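Local coordinates for ORF14 (Streptomyces clavuligerus, PDB 2WPX), which probably acts as an acyltransferase in clavulanic acid biosynthesis, a tandem GNAT protein that binds acetyl-CoA, at residues A[167-170]-A[171-175]; A[287-290]-A[291-295]. One frame throughout, in Å; residues are numbered along the deposited sequence.

Interaction 1 (A[167-170]-A[171-175])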
ATOM      1  N   ASP A 167      11.627 -10.828 -18.701  1.00 22.27           N
ATOM      2  CA  ASP A 167      10.719 -11.917 -18.312  1.00 21.94           C
ATOM      3  C   ASP A 167      11.295 -12.834 -17.228  1.00 20.36           C
ATOM      4  O   ASP A 167      12.100 -13.680 -17.523  1.00 20.80           O
ATOM      5  CB  ASP A 167      10.322 -12.719 -19.556  1.00 22.19           C
ATOM      6  CG  ASP A 167       9.484 -13.934 -19.215  1.00 23.02           C
ATOM      7  OD1 ASP A 167       9.391 -14.773 -20.131  1.00 26.26           O
ATOM      8  OD2 ASP A 167       8.972 -14.078 -18.058  1.00 15.89           O
ATOM      9  N   PRO A 168      10.894 -12.667 -15.959  1.00 19.45           N
ATOM     10  CA  PRO A 168      11.581 -13.523 -14.986  1.00 19.46           C
ATOM     11  C   PRO A 168      11.236 -15.000 -15.149  1.00 19.67           C
ATOM     12  O   PRO A 168      11.846 -15.875 -14.520  1.00 20.05           O
ATOM     13  CB  PRO A 168      11.071 -13.017 -13.642  1.00 18.63           C
ATOM     14  CG  PRO A 168       9.782 -12.382 -13.937  1.00 19.23           C
ATOM     15  CD  PRO A 168       9.821 -11.876 -15.355  1.00 18.96           C
ATOM     16  N   LEU A 169      10.246 -15.306 -15.964  1.00 19.32           N
ATOM     17  CA  LEU A 169       9.859 -16.695 -16.008  1.00 19.99           C
ATOM     18  C   LEU A 169      10.392 -17.314 -17.318  1.00 20.72           C
ATOM     19  O   LEU A 169      10.008 -18.388 -17.700  1.00 19.28           O
ATOM     20  CB  LEU A 169       8.339 -16.824 -15.828  1.00 19.85           C
ATOM     21  CG  LEU A 169       7.738 -16.708 -14.413  1.00 17.95           C
ATOM     22  CD1 LEU A 169       6.258 -16.261 -14.493  1.00 20.25           C
ATOM     23  CD2 LEU A 169       7.792 -18.071 -13.768  1.00 17.44           C
ATOM     24  N   ALA A 170      11.306 -16.617 -17.994  1.00 21.44           N
ATOM     25  CA  ALA A 170      11.830 -17.177 -19.261  1.00 23.57           C
ATOM     26  C   ALA A 170      12.512 -18.546 -19.053  1.00 24.33           C
ATOM     27  O   ALA A 170      12.482 -19.336 -19.954  1.00 24.72           O
ATOM     28  CB  ALA A 170      12.797 -16.200 -19.994  1.00 23.13           C
ATOM     29  N   ASP A 171      13.115 -18.814 -17.883  1.00 24.87           N
ATOM     30  CA  ASP A 171      13.669 -20.163 -17.582  1.00 26.50           C
ATOM     31  C   ASP A 171      12.774 -20.933 -16.622  1.00 25.84           C
ATOM     32  O   ASP A 171      13.278 -21.605 -15.730  1.00 27.23           O
ATOM     33  CB  ASP A 171      15.085 -20.087 -16.969  1.00 27.07           C
ATOM     34  CG  ASP A 171      16.090 -19.471 -17.933  1.00 31.40           C
ATOM     35  OD1 ASP A 171      16.069 -19.886 -19.125  1.00 33.35           O
ATOM     36  OD2 ASP A 171      16.868 -18.563 -17.520  1.00 32.66           O
ATOM     37  N   GLY A 172      11.463 -20.790 -16.766  1.00 24.76           N
ATOM     38  CA  GLY A 172      10.501 -21.545 -15.960  1.00 23.49           C
ATOM     39  C   GLY A 172      10.586 -21.274 -14.476  1.00 21.13           C
ATOM     40  O   GLY A 172      11.216 -20.335 -14.044  1.00 21.89           O
ATOM     41  N   VAL A 173       9.965 -22.119 -13.692  1.00 19.82           N
ATOM     42  CA  VAL A 173       9.992 -22.006 -12.241  1.00 17.88           C
ATOM     43  C   VAL A 173      11.004 -23.042 -11.721  1.00 18.47           C
ATOM     44  O   VAL A 173      11.061 -24.181 -12.190  1.00 17.93           O
ATOM     45  CB  VAL A 173       8.567 -22.331 -11.694  1.00 18.66           C
ATOM     46  CG1 VAL A 173       8.446 -22.178 -10.141  1.00 18.97           C
ATOM     47  CG2 VAL A 173       7.475 -21.487 -12.393  1.00 16.97           C
ATOM     48  N   PRO A 174      11.795 -22.673 -10.719  1.00 18.96           N
ATOM     49  CA  PRO A 174      12.816 -23.545 -10.132  1.00 19.06           C
ATOM     50  C   PRO A 174      12.114 -24.719  -9.406  1.00 19.85           C
ATOM     51  O   PRO A 174      10.897 -24.615  -9.052  1.00 17.97           O
ATOM     52  CB  PRO A 174      13.471 -22.647  -9.073  1.00 18.13           C
ATOM     53  CG  PRO A 174      12.970 -21.249  -9.391  1.00 18.79           C
ATOM     54  CD  PRO A 174      11.634 -21.428  -9.954  1.00 18.15           C
ATOM     55  N   ALA A 175      12.885 -25.794  -9.184  1.00 20.03           N
ATOM     56  CA  ALA A 175      12.421 -26.996  -8.483  1.00 20.57           C
ATOM     57  C   ALA A 175      12.143 -26.687  -7.017  1.00 21.03           C
ATOM     58  O   ALA A 175      12.811 -25.862  -6.400  1.00 21.72           O
ATOM     59  CB  ALA A 175      13.472 -28.085  -8.588  1.00 20.58           C
TER
HETATM   60  O   HOH W   1      12.736 -18.500 -14.829  1.00 14.10           O
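Two tight turns in succession, D167 to A170 and L169 to G172, double the chain back just enough to set the L169 side chain next to that of V173. The first begins at D167, whose carboxylate folds over the bend: OD2 accepts the backbone N of L169 at 2.7 Å, with the donor standing 56° out of the carboxylate plane. This is an Asx turn, and the backbone beneath it closes a type I turn, with A170 N reaching D167 O at 3.1 Å. P168 follows at the second position of that turn, where its ring-constrained phi fits; its carbonyl O takes a bond from a water at 2.8 Å, and its ring rests on L286 and L289 of helix 280-295. All of this belongs to the loop between strand 149-162 and strand 180-185, in the stretch that joins the two GNAT sequence regions. L169 opens the second type I turn, and G172 N closes it on L169 O at 3.0 Å, a bent bond with the donor above the carbonyl plane, 62° out of it. With CG anti to the carbonyl carbon (chi1 -79°), the leucine brings CD2 to 3.7 Å from V173 CG2, the two side chains lying side by side and pointing the same way, while L169 also packs against L286. A170 and D171 occupy the middle of this turn on the exposed side, and G172 takes the positive phi that glycine readily adopts. The same water spans the bend, donating also to G172 O and accepting a weak bond from D171 N.

Interaction 2 (A[287-290]-A[291-295])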
ATOM      1  N   ALA A 287       6.771 -18.848  -8.619  1.00 15.97           N
ATOM      2  CA  ALA A 287       5.581 -19.704  -8.723  1.00 15.82           C
ATOM      3  C   ALA A 287       4.312 -18.857  -8.615  1.00 14.91           C
ATOM      4  O   ALA A 287       3.375 -19.075  -9.368  1.00 15.61           O
ATOM      5  CB  ALA A 287       5.580 -20.844  -7.608  1.00 14.97           C
ATOM      6  N   ASN A 288       4.268 -17.907  -7.675  1.00 14.46           N
ATOM      7  CA  ASN A 288       3.075 -17.037  -7.567  1.00 15.36           C
ATOM      8  C   ASN A 288       2.857 -16.140  -8.795  1.00 15.70           C
ATOM      9  O   ASN A 288       1.725 -15.884  -9.174  1.00 16.25           O
ATOM     10  CB  ASN A 288       3.116 -16.159  -6.321  1.00 14.84           C
ATOM     11  CG  ASN A 288       1.708 -15.867  -5.757  1.00 16.65           C
ATOM     12  OD1 ASN A 288       1.433 -14.746  -5.295  1.00 20.26           O
ATOM     13  ND2 ASN A 288       0.820 -16.875  -5.787  1.00 10.39           N
ATOM     14  N   LEU A 289       3.934 -15.645  -9.396  1.00 15.43           N
ATOM     15  CA  LEU A 289       3.779 -14.843 -10.593  1.00 16.17           C
ATOM     16  C   LEU A 289       3.192 -15.710 -11.712  1.00 16.34           C
ATOM     17  O   LEU A 289       2.295 -15.312 -12.433  1.00 17.07           O
ATOM     18  CB  LEU A 289       5.092 -14.197 -11.019  1.00 16.89           C
ATOM     19  CG  LEU A 289       5.021 -13.249 -12.250  1.00 18.84           C
ATOM     20  CD1 LEU A 289       4.199 -12.057 -11.923  1.00 17.92           C
ATOM     21  CD2 LEU A 289       6.396 -12.805 -12.787  1.00 15.53           C
ATOM     22  N   GLU A 290       3.663 -16.927 -11.836  1.00 16.24           N
ATOM     23  CA  GLU A 290       3.173 -17.726 -12.909  1.00 16.40           C
ATOM     24  C   GLU A 290       1.682 -17.968 -12.710  1.00 16.31           C
ATOM     25  O   GLU A 290       0.912 -18.064 -13.684  1.00 17.11           O
ATOM     26  CB  GLU A 290       3.916 -19.041 -12.935  1.00 16.46           C
ATOM     27  CG  GLU A 290       3.539 -19.925 -14.091  1.00 14.67           C
ATOM     28  CD  GLU A 290       4.149 -21.321 -13.913  1.00 15.35           C
ATOM     29  OE1 GLU A 290       4.006 -21.940 -12.845  1.00 10.71           O
ATOM     30  OE2 GLU A 290       4.807 -21.789 -14.833  1.00 17.31           O
ATOM     31  N   TYR A 291       1.306 -18.125 -11.443  1.00 14.63           N
ATOM     32  CA  TYR A 291      -0.033 -18.411 -11.054  1.00 13.47           C
ATOM     33  C   TYR A 291      -0.928 -17.172 -11.385  1.00 12.93           C
ATOM     34  O   TYR A 291      -1.972 -17.310 -12.002  1.00 14.39           O
ATOM     35  CB  TYR A 291      -0.033 -18.825  -9.583  1.00 12.86           C
ATOM     36  CG  TYR A 291      -1.400 -18.955  -8.973  1.00 17.11           C
ATOM     37  CD1 TYR A 291      -2.464 -19.483  -9.685  1.00 19.62           C
ATOM     38  CD2 TYR A 291      -1.643 -18.526  -7.690  1.00 18.25           C
ATOM     39  CE1 TYR A 291      -3.738 -19.610  -9.090  1.00 23.15           C
ATOM     40  CE2 TYR A 291      -2.867 -18.648  -7.114  1.00 19.23           C
ATOM     41  CZ  TYR A 291      -3.904 -19.181  -7.802  1.00 22.21           C
ATOM     42  OH  TYR A 291      -5.119 -19.271  -7.182  1.00 24.59           O
ATOM     43  N   VAL A 292      -0.480 -15.974 -11.079  1.00 12.35           N
ATOM     44  CA  VAL A 292      -1.134 -14.722 -11.580  1.00 12.88           C
ATOM     45  C   VAL A 292      -1.318 -14.639 -13.110  1.00 13.91           C
ATOM     46  O   VAL A 292      -2.447 -14.458 -13.613  1.00 14.97           O
ATOM     47  CB  VAL A 292      -0.374 -13.481 -11.077  1.00 12.25           C
ATOM     48  CG1 VAL A 292      -0.913 -12.165 -11.678  1.00 12.85           C
ATOM     49  CG2 VAL A 292      -0.439 -13.464  -9.599  1.00 11.74           C
ATOM     50  N   LEU A 293      -0.229 -14.791 -13.851  1.00 14.84           N
ATOM     51  CA  LEU A 293      -0.230 -14.582 -15.313  1.00 17.10           C
ATOM     52  C   LEU A 293      -1.130 -15.576 -16.031  1.00 17.84           C
ATOM     53  O   LEU A 293      -1.611 -15.297 -17.125  1.00 19.95           O
ATOM     54  CB  LEU A 293       1.194 -14.716 -15.872  1.00 16.46           C
ATOM     55  CG  LEU A 293       1.996 -13.430 -15.996  1.00 18.66           C
ATOM     56  CD1 LEU A 293       1.540 -12.468 -14.982  1.00 17.97           C
ATOM     57  CD2 LEU A 293       3.533 -13.591 -15.983  1.00 15.86           C
ATOM     58  N   ARG A 294      -1.356 -16.747 -15.457  1.00 29.32           N
ATOM     59  CA  ARG A 294      -2.195 -17.659 -16.173  1.00 31.61           C
ATOM     60  C   ARG A 294      -3.668 -17.338 -15.929  1.00 29.11           C
ATOM     61  O   ARG A 294      -4.528 -17.809 -16.646  1.00 30.56           O
ATOM     62  CB  ARG A 294      -1.808 -19.136 -15.937  1.00 34.91           C
ATOM     63  CG  ARG A 294      -2.268 -19.732 -14.632  1.00 37.03           C
ATOM     64  CD  ARG A 294      -2.555 -21.263 -14.757  1.00 46.01           C
ATOM     65  NE  ARG A 294      -1.359 -22.015 -15.119  1.00 53.32           N
ATOM     66  CZ  ARG A 294      -0.237 -22.009 -14.404  1.00 56.16           C
ATOM     67  NH1 ARG A 294      -0.154 -21.286 -13.284  1.00 54.93           N
ATOM     68  NH2 ARG A 294       0.803 -22.719 -14.818  1.00 61.24           N
ATOM     69  N   HIS A 295      -3.943 -16.473 -14.961  1.00 25.65           N
ATOM     70  CA  HIS A 295      -5.300 -15.964 -14.740  1.00 25.52           C
ATOM     71  C   HIS A 295      -5.510 -14.474 -15.166  1.00 25.44           C
ATOM     72  O   HIS A 295      -6.632 -14.017 -15.343  1.00 26.13           O
ATOM     73  CB  HIS A 295      -5.649 -16.164 -13.271  1.00 24.02           C
ATOM     74  CG  HIS A 295      -5.695 -17.605 -12.884  1.00 27.69           C
ATOM     75  ND1 HIS A 295      -6.839 -18.369 -13.014  1.00 29.53           N
ATOM     76  CD2 HIS A 295      -4.732 -18.436 -12.414  1.00 25.97           C
ATOM     77  CE1 HIS A 295      -6.577 -19.607 -12.626  1.00 32.13           C
ATOM     78  NE2 HIS A 295      -5.309 -19.671 -12.255  1.00 29.18           N
TER
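L289 meets L293, and E290 meets R294, one turn further along helix 280-295, the helix of a beta-alpha-beta unit with strands 263-271 and 301-307 in the GNAT fold. Four backbone i to i+4 bonds hold the turn. The two in the middle, V292 N to N288 O and L293 N to L289 O, are both 2.9 Å long and nearly straight at 172°; R294 N to E290 O stretches to 3.2 Å and bends to 140°. Apolar contact comes from the leucines, L289 CG lying 4.0 Å from L293 CD2. Separately, V292 CG2 sits against the backbone carbonyl of N288, 3.3 Å from N288 O, and V292 packs on V254 and Y236 of the strands beneath. The Y291 ring meets that of Y236 edge-to-face. The charged pair is looser: E290 extends with CG anti to its backbone N (chi1 -176°), whereas R294 bends back toward it. E290 OE1 comes in the guanidinium plane at its edge, 3.8 Å from R294 NH2, a long salt bridge. The helix is therefore held here mainly by its backbone bonds and apolar packing, while the ion pair probably contributes only modestly.

Interaction 1 is a surface contact of a loop with no buried residue, whereas interaction 2 lies partly buried, with N288, L289 and V292 inside. They meet directly, their centres about 11 Å apart: P168 CG touches L289 CD2 at 3.6 Å, and L169 CD1 lies against the CA of E290. The loop thus lies across one side of the same helix whose other side packs on strands 234-242 and 247-256. Turn bonds, a carboxylate and a bridging water shape 167-175, while i to i+4 backbone bonds, apolar packing and a long ion pair hold 287-294. Both are distant from the acetyl-CoA pocket, which belongs to the other half of the protein.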